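Toxin-antitoxin system toxin HepN family (PDB 6M6U) is the mRNA-cleaving, growth-inhibiting toxin of a type VII toxin-antitoxin system, neutralised by its partner MntA mostly through tri-AMPylation. Local coordinates at the interface of chains C and A and the interface of chains C and B. Numbering follows the deposited sequence. Chains: chain A/B, Toxin-antitoxin system toxin HepN family; chain C, Toxin-antitoxin system antitoxin MntA family.

Contact 1: the interface of chains C and A. Residues chain C 114, 118, 121-122; chain A 65-67.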
loop_
_atom_site.group_PDB
_atom_site.type_symbol
_atom_site.label_atom_id
_atom_site.label_comp_id
_atom_site.label_asym_id
_atom_site.label_seq_id
_atom_site.Cartn_x
_atom_site.Cartn_y
_atom_site.Cartn_z
ATOM N N LEU C 114 -32.261 -3.155 -9.232
ATOM C CA LEU C 114 -30.969 -2.623 -9.648
ATOM C C LEU C 114 -30.438 -3.365 -10.868
ATOM O O LEU C 114 -29.939 -2.739 -11.809
ATOM C CB LEU C 114 -29.967 -2.694 -8.497
ATOM C CG LEU C 114 -28.543 -2.317 -8.910
ATOM C CD1 LEU C 114 -28.467 -0.840 -9.296
ATOM C CD2 LEU C 114 -27.551 -2.650 -7.805
ATOM N N ARG C 118 -29.128 -1.545 -14.439
ATOM C CA ARG C 118 -27.698 -1.490 -14.699
ATOM C C ARG C 118 -27.186 -2.598 -15.616
ATOM O O ARG C 118 -25.975 -2.656 -15.862
ATOM C CB ARG C 118 -26.932 -1.539 -13.369
ATOM C CG ARG C 118 -26.973 -2.908 -12.696
ATOM C CD ARG C 118 -26.039 -2.973 -11.507
ATOM N NE ARG C 118 -25.912 -4.331 -10.988
ATOM C CZ ARG C 118 -24.906 -4.732 -10.217
ATOM N NH1 ARG C 118 -23.952 -3.875 -9.886
ATOM N NH2 ARG C 118 -24.848 -5.985 -9.784
ATOM N N ILE C 121 -24.909 -1.721 -18.424
ATOM C CA ILE C 121 -23.577 -1.287 -18.020
ATOM C C ILE C 121 -22.648 -2.484 -17.844
ATOM O O ILE C 121 -21.503 -2.470 -18.313
ATOM C CB ILE C 121 -23.662 -0.438 -16.741
ATOM C CG1 ILE C 121 -24.311 0.911 -17.044
ATOM C CG2 ILE C 121 -22.289 -0.276 -16.111
ATOM C CD1 ILE C 121 -24.689 1.693 -15.810
ATOM N N ILE C 122 -23.123 -3.544 -17.187
ATOM C CA ILE C 122 -22.246 -4.679 -16.905
ATOM C C ILE C 122 -22.062 -5.539 -18.158
ATOM O O ILE C 122 -20.998 -6.138 -18.371
ATOM C CB ILE C 122 -22.785 -5.504 -15.719
ATOM C CG1 ILE C 122 -24.218 -5.922 -15.941
ATOM C CG2 ILE C 122 -22.702 -4.733 -14.403
ATOM C CD1 ILE C 122 -24.350 -7.311 -16.515
ATOM N N ILE A 65 -19.560 0.899 -12.401
ATOM C CA ILE A 65 -20.678 -0.021 -12.250
ATOM C C ILE A 65 -21.454 0.397 -11.003
ATOM O O ILE A 65 -20.940 0.263 -9.880
ATOM C CB ILE A 65 -20.196 -1.472 -12.156
ATOM C CG1 ILE A 65 -19.434 -1.835 -13.433
ATOM C CG2 ILE A 65 -21.377 -2.410 -11.936
ATOM C CD1 ILE A 65 -18.473 -2.978 -13.271
ATOM N N PRO A 66 -22.676 0.921 -11.145
ATOM C CA PRO A 66 -23.446 1.319 -9.963
ATOM C C PRO A 66 -23.702 0.122 -9.060
ATOM O O PRO A 66 -24.011 -0.976 -9.526
ATOM C CB PRO A 66 -24.750 1.884 -10.551
ATOM C CG PRO A 66 -24.825 1.344 -11.934
ATOM C CD PRO A 66 -23.402 1.185 -12.398
ATOM N N GLN A 67 -23.536 0.340 -7.759
ATOM C CA GLN A 67 -23.737 -0.696 -6.752
ATOM C C GLN A 67 -25.095 -0.578 -6.080
ATOM O O GLN A 67 -25.464 -1.452 -5.287
ATOM C CB GLN A 67 -22.625 -0.630 -5.689
ATOM C CG GLN A 67 -21.216 -0.689 -6.269
ATOM C CD GLN A 67 -20.911 -2.033 -6.902
ATOM O OE1 GLN A 67 -20.855 -3.054 -6.213
ATOM N NE2 GLN A 67 -20.730 -2.045 -8.223
#
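C:Arg118 and A:Pro66 carry the polar part of this heteromeric interface, where the C-terminal helix 97-125 of the antitoxin lies against a loop of the toxin. The terminal nitrogen NH1 of C:Arg118 donates a hydrogen bond to the backbone O of A:Pro66 at 2.9 Å. The bond is moderately bent, 141° at the hydrogen, and the C=O...N angle of 158° brings the donor in nearly end-on to the carbonyl. That oxygen also lies somewhat out of the guanidinium plane. With chi1 at 72°, CG sits between the backbone N and the carbonyl carbon, and the chain then runs extended to NE, carrying the guanidinium out from the helix toward the toxin loop, with C:Leu114 CD2 over the rim of one of its faces. The same CD2 touches the backbone O of A:Gln67 at 3.5 Å. Within the toxin loop, the side-chain amide NE2 of A:Gln67 bonds the backbone O of A:Ile65 at 2.8 Å, almost straight, tying the loop to itself behind the contact.

Apolar packing flanks the bond. C:Ile121 CD1 meets the ring carbon CD of A:Pro66 at 3.7 Å, the two side chains reaching toward each other. C:Arg118 CB lies 3.8 Å from A:Pro66 CG. C:Ile122 crosses A:Ile65 at about a right angle, CG2 to CG2 at 3.6 Å. A backbone-directed bond and the aliphatic packing around it dock the toxin loop on the antitoxin helix within the MntA-HepT complex.

Contact 2: the interface of chains C and A. Residues chain C 80, 110; chain A 68, 98, 102.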
loop_
_atom_site.group_PDB
_atom_site.type_symbol
_atom_site.label_atom_id
_atom_site.label_comp_id
_atom_site.label_asym_id
_atom_site.label_seq_id
_atom_site.Cartn_x
_atom_site.Cartn_y
_atom_site.Cartn_z
ATOM N N THR C 80 -26.474 -1.714 -2.296
ATOM C CA THR C 80 -27.407 -2.808 -2.540
ATOM C C THR C 80 -26.675 -4.084 -2.933
ATOM O O THR C 80 -27.081 -5.183 -2.541
ATOM C CB THR C 80 -28.397 -2.409 -3.627
ATOM O OG1 THR C 80 -28.998 -1.167 -3.258
ATOM C CG2 THR C 80 -29.474 -3.469 -3.787
ATOM N N MET C 110 -34.741 -4.716 -3.945
ATOM C CA MET C 110 -33.892 -3.626 -4.419
ATOM C C MET C 110 -32.843 -4.125 -5.405
ATOM O O MET C 110 -32.557 -3.461 -6.410
ATOM C CB MET C 110 -33.219 -2.926 -3.237
ATOM C CG MET C 110 -34.192 -2.185 -2.332
ATOM S SD MET C 110 -33.383 -1.179 -1.071
ATOM C CE MET C 110 -32.717 0.144 -2.081
ATOM N N SER A 68 -25.820 0.494 -6.375
ATOM C CA SER A 68 -27.196 0.695 -5.957
ATOM C C SER A 68 -27.776 1.727 -6.910
ATOM O O SER A 68 -27.055 2.312 -7.726
ATOM C CB SER A 68 -27.290 1.167 -4.505
ATOM O OG SER A 68 -26.894 2.524 -4.410
ATOM N N ASN A 98 -37.751 4.127 -3.681
ATOM C CA ASN A 98 -37.569 2.807 -3.086
ATOM C C ASN A 98 -38.679 2.484 -2.095
ATOM O O ASN A 98 -39.153 1.346 -2.031
ATOM C CB ASN A 98 -36.205 2.723 -2.404
ATOM C CG ASN A 98 -35.061 2.754 -3.392
ATOM O OD1 ASN A 98 -35.227 2.404 -4.563
ATOM N ND2 ASN A 98 -33.884 3.166 -2.925
ATOM N N HIS A 102 -41.321 -0.638 -2.999
ATOM C CA HIS A 102 -41.175 -1.848 -2.199
ATOM C C HIS A 102 -42.158 -1.914 -1.035
ATOM O O HIS A 102 -42.655 -2.998 -0.716
ATOM C CB HIS A 102 -39.739 -1.965 -1.676
ATOM C CG HIS A 102 -38.691 -1.877 -2.747
ATOM N ND1 HIS A 102 -38.671 -2.711 -3.845
ATOM C CD2 HIS A 102 -37.625 -1.052 -2.885
ATOM C CE1 HIS A 102 -37.645 -2.399 -4.615
ATOM N NE2 HIS A 102 -36.993 -1.396 -4.055
#
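C:Met110 reaches A:His102 and A:Asn98 through a chain that starts with CG anti to its own carbonyl carbon (chi1 -67°), stays extended through the next bond (chi2 -172°) and then bends at the sulfur (chi3 71°). The two toxin residues belong to the RX(4)HXY motif of the HEPN ribonuclease, A:His102 being its active-site histidine and A:Asn98 the neighbour of the motif arginine; both lie on helix 84-102. The extended stretch sets the methylene CG of the methionine above the imidazole plane at its NE2 rim, 3.4 Å from NE2 and 3.7 Å from CD2 of A:His102. The bend places the terminal methyl CE over the face of the A:Asn98 amide, above ND2, with CE 3.3 Å from ND2 and 3.7 Å from CG. Both pairs of side chains cross at about a right angle, so the methionine spans the two motif residues with different parts of its chain: the middle for the histidine, the end for the asparagine. C:Met110 has 48 Å² of its surface hidden by the toxin, against 25 Å² for A:Asn98.

A smaller contact lies at the other end of the patch. C:Thr80, the first residue of helix 80-89, faces A:Ser68 in a toxin loop, and their CB atoms stand 3.8 Å apart. The surface hidden here is 9 Å² on C:Thr80 and 14 Å² on A:Ser68.

Contact 3: the interface of chains C and A. Residues chain C 109-110, 113; chain A 98, 102.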
loop_
_atom_site.group_PDB
_atom_site.type_symbol
_atom_site.label_atom_id
_atom_site.label_comp_id
_atom_site.label_asym_id
_atom_site.label_seq_id
_atom_site.Cartn_x
_atom_site.Cartn_y
_atom_site.Cartn_z
ATOM N N SER C 109 -35.387 -7.450 -3.326
ATOM C CA SER C 109 -36.208 -6.646 -4.225
ATOM C C SER C 109 -35.410 -5.485 -4.807
ATOM O O SER C 109 -35.399 -5.274 -6.027
ATOM C CB SER C 109 -37.444 -6.137 -3.482
ATOM O OG SER C 109 -38.203 -5.274 -4.309
ATOM N N MET C 110 -34.741 -4.716 -3.945
ATOM C CA MET C 110 -33.892 -3.626 -4.419
ATOM C C MET C 110 -32.843 -4.125 -5.405
ATOM O O MET C 110 -32.557 -3.461 -6.410
ATOM C CB MET C 110 -33.219 -2.926 -3.237
ATOM C CG MET C 110 -34.192 -2.185 -2.332
ATOM S SD MET C 110 -33.383 -1.179 -1.071
ATOM C CE MET C 110 -32.717 0.144 -2.081
ATOM N N HIS C 113 -34.411 -4.910 -8.888
ATOM C CA HIS C 113 -34.632 -3.652 -9.596
ATOM C C HIS C 113 -33.320 -3.015 -10.033
ATOM O O HIS C 113 -33.259 -2.394 -11.100
ATOM C CB HIS C 113 -35.424 -2.683 -8.723
ATOM C CG HIS C 113 -36.873 -3.032 -8.605
ATOM N ND1 HIS C 113 -37.846 -2.438 -9.382
ATOM C CD2 HIS C 113 -37.516 -3.920 -7.808
ATOM C CE1 HIS C 113 -39.025 -2.940 -9.065
ATOM N NE2 HIS C 113 -38.853 -3.841 -8.112
ATOM N N ASN A 98 -37.751 4.127 -3.681
ATOM C CA ASN A 98 -37.569 2.807 -3.086
ATOM C C ASN A 98 -38.679 2.484 -2.095
ATOM O O ASN A 98 -39.153 1.346 -2.031
ATOM C CB ASN A 98 -36.205 2.723 -2.404
ATOM C CG ASN A 98 -35.061 2.754 -3.392
ATOM O OD1 ASN A 98 -35.227 2.404 -4.563
ATOM N ND2 ASN A 98 -33.884 3.166 -2.925
ATOM N N HIS A 102 -41.321 -0.638 -2.999
ATOM C CA HIS A 102 -41.175 -1.848 -2.199
ATOM C C HIS A 102 -42.158 -1.914 -1.035
ATOM O O HIS A 102 -42.655 -2.998 -0.716
ATOM C CB HIS A 102 -39.739 -1.965 -1.676
ATOM C CG HIS A 102 -38.691 -1.877 -2.747
ATOM N ND1 HIS A 102 -38.671 -2.711 -3.845
ATOM C CD2 HIS A 102 -37.625 -1.052 -2.885
ATOM C CE1 HIS A 102 -37.645 -2.399 -4.615
ATOM N NE2 HIS A 102 -36.993 -1.396 -4.055
#
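C:Ser109 meets A:His102 at the tight end of this contact: its hydroxyl OG lies 2.6 Å from ND1 of the imidazole, short enough for a hydrogen bond whose direction the structure does not show. The bond is poorly aligned, because OG stands about 40° out of the ring plane and is displaced toward CE1. The serine torsion (chi1 176°) sets OG opposite the backbone N and carries it out from helix 97-125 to the histidine. OG and, at the NE2 rim, CG of C:Met110 stand on the same side of the ring plane. A:His102 has 56 Å² hidden in this contact.

At the edge of the ring the packing is looser. C:His113 hides 7 Å² and touches mainly through CD2, which is 3.5 Å from CE1 of A:His102 and in the plane of that ring. The two imidazoles are nearly perpendicular, 80° between planes with centroids 5.1 Å apart, the CE1 edge of A:His102 directed at the face of C:His113 near its CD2 rim. The antitoxin thus engages the catalytic histidine of the toxin along its rim, at ND1, NE2 and CE1, which would be expected to hinder RNA access there, alongside neutralisation by tri-AMPylation.

Contact 4: the interface of chains C and B. Residues chain C 53, 55-56; chain B 92-93, 96, 99, 111, 115.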
loop_
_atom_site.group_PDB
_atom_site.type_symbol
_atom_site.label_atom_id
_atom_site.label_comp_id
_atom_site.label_asym_id
_atom_site.label_seq_id
_atom_site.Cartn_x
_atom_site.Cartn_y
_atom_site.Cartn_z
ATOM N N ILE C 53 -16.714 7.018 11.223
ATOM C CA ILE C 53 -15.459 6.911 11.957
ATOM C C ILE C 53 -15.626 6.028 13.191
ATOM O O ILE C 53 -14.741 5.233 13.527
ATOM C CB ILE C 53 -14.943 8.319 12.308
ATOM C CG1 ILE C 53 -14.411 9.002 11.042
ATOM C CG2 ILE C 53 -13.886 8.260 13.406
ATOM C CD1 ILE C 53 -14.144 10.482 11.196
ATOM N N ARG C 55 -17.659 3.562 13.385
ATOM C CA ARG C 55 -17.737 2.197 12.877
ATOM C C ARG C 55 -16.345 1.621 12.642
ATOM O O ARG C 55 -16.071 0.467 12.997
ATOM C CB ARG C 55 -18.553 2.175 11.583
ATOM C CG ARG C 55 -18.602 0.828 10.889
ATOM C CD ARG C 55 -18.874 1.004 9.406
ATOM N NE ARG C 55 -17.901 1.913 8.805
ATOM C CZ ARG C 55 -16.672 1.558 8.442
ATOM N NH1 ARG C 55 -16.259 0.309 8.613
ATOM N NH2 ARG C 55 -15.849 2.451 7.906
ATOM N N TRP C 56 -15.457 2.418 12.045
ATOM C CA TRP C 56 -14.090 1.976 11.797
ATOM C C TRP C 56 -13.356 1.706 13.105
ATOM O O TRP C 56 -12.697 0.671 13.259
ATOM C CB TRP C 56 -13.363 3.027 10.962
ATOM C CG TRP C 56 -12.010 2.614 10.512
ATOM C CD1 TRP C 56 -11.702 1.889 9.394
ATOM C CD2 TRP C 56 -10.764 2.908 11.158
ATOM N NE1 TRP C 56 -10.340 1.710 9.309
ATOM C CE2 TRP C 56 -9.742 2.326 10.378
ATOM C CE3 TRP C 56 -10.414 3.605 12.318
ATOM C CZ2 TRP C 56 -8.394 2.419 10.722
ATOM C CZ3 TRP C 56 -9.074 3.697 12.659
ATOM C CH2 TRP C 56 -8.082 3.106 11.863
ATOM N N LYS B 92 -4.695 -0.216 16.077
ATOM C CA LYS B 92 -5.673 0.365 15.163
ATOM C C LYS B 92 -5.054 0.658 13.806
ATOM O O LYS B 92 -5.723 0.520 12.775
ATOM C CB LYS B 92 -6.263 1.650 15.752
ATOM C CG LYS B 92 -7.058 1.470 17.040
ATOM C CD LYS B 92 -7.459 2.826 17.619
ATOM C CE LYS B 92 -8.045 2.695 19.022
ATOM N NZ LYS B 92 -8.269 4.023 19.672
ATOM N N MET B 93 -3.778 1.051 13.783
ATOM C CA MET B 93 -3.131 1.401 12.525
ATOM C C MET B 93 -2.861 0.176 11.668
ATOM O O MET B 93 -2.773 0.293 10.441
ATOM C CB MET B 93 -1.830 2.154 12.793
ATOM C CG MET B 93 -1.999 3.430 13.594
ATOM S SD MET B 93 -2.828 4.732 12.664
ATOM C CE MET B 93 -4.542 4.501 13.146
ATOM N N LEU B 96 -4.871 -0.289 8.652
ATOM C CA LEU B 96 -4.719 0.572 7.486
ATOM C C LEU B 96 -4.242 -0.172 6.243
ATOM O O LEU B 96 -4.460 0.319 5.129
ATOM C CB LEU B 96 -3.763 1.721 7.796
ATOM C CG LEU B 96 -4.369 2.788 8.701
ATOM C CD1 LEU B 96 -3.287 3.735 9.203
ATOM C CD2 LEU B 96 -5.460 3.544 7.953
ATOM N N ILE B 99 -7.041 -0.396 3.911
ATOM C CA ILE B 99 -7.835 0.789 3.595
ATOM C C ILE B 99 -7.809 1.085 2.099
ATOM O O ILE B 99 -8.747 1.689 1.564
ATOM C CB ILE B 99 -7.359 1.999 4.422
ATOM C CG1 ILE B 99 -8.515 2.982 4.647
ATOM C CG2 ILE B 99 -6.188 2.703 3.746
ATOM C CD1 ILE B 99 -9.613 2.446 5.552
ATOM N N ILE B 111 -12.132 8.150 6.864
ATOM C CA ILE B 111 -11.238 7.439 7.770
ATOM C C ILE B 111 -9.809 7.950 7.619
ATOM O O ILE B 111 -9.109 8.182 8.612
ATOM C CB ILE B 111 -11.319 5.923 7.516
ATOM C CG1 ILE B 111 -12.772 5.487 7.297
ATOM C CG2 ILE B 111 -10.659 5.160 8.643
ATOM C CD1 ILE B 111 -13.652 5.644 8.505
ATOM N N VAL B 115 -7.395 9.617 10.477
ATOM C CA VAL B 115 -6.086 9.112 10.892
ATOM C C VAL B 115 -5.038 10.213 10.814
ATOM O O VAL B 115 -4.230 10.388 11.736
ATOM C CB VAL B 115 -5.681 7.892 10.043
ATOM C CG1 VAL B 115 -4.236 7.516 10.330
ATOM C CG2 VAL B 115 -6.602 6.712 10.322
#
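Helix 52-66 of the MntA nucleotidyltransferase inserts a tryptophan, C:Trp56, into a largely apolar pocket on a second toxin chain, built by helices 84-94 and 109-130 and the segment between them. B:Ile111 forms one wall. Its CG2 methyl sits over one face of the indole, 3.3 Å from the centroid of the five-membered ring and 3.8 Å from that of the six-membered ring, a CH-pi contact. The other branch of the isoleucine, ending in CD1, turns to the base of the side chain and touches C:Trp56 CB at 3.6 Å.

With chi1 at -173°, the indole stands opposite its backbone N and projects away from the antitoxin helix, its benzo end leading. CH2 at that end meets the backbone O of B:Lys92 at 3.6 Å and the methyl CE of B:Met93 at 4.0 Å, with B:Leu96 and B:Val115 slightly farther off. B:Ile99 brings CD1 to 3.9 Å from the indole NE1. C:Trp56 has 92 Å² hidden, half of the 185 Å² in the patch, whereas C:Ile53 and C:Arg55 graze the rim. The pocket lies beside the catalytic motif: B:Ile99 is part of RX(4)HXY, and the active-site B:Arg97 is about 9 Å from the contact centre.

Contacts 1, 2 and 3 all lie on the interface with chain A and draw largely on antitoxin helix 97-125. Measured between the centres of their C-alpha atoms, contacts 2 and 3 are about 4 Å apart and share C:Met110, A:Asn98 and A:His102, while contact 1 lies about 13 Å from contact 2 and about 14 Å from contact 3, farther along the helix. Contact 4 uses helix 52-66 and chain B, its centre about 28 to 32 Å from the other centres. One antitoxin therefore binds two toxin chains by separate surfaces, each near a catalytic motif, in keeping with the heterooctamer of six HepT and two MntA.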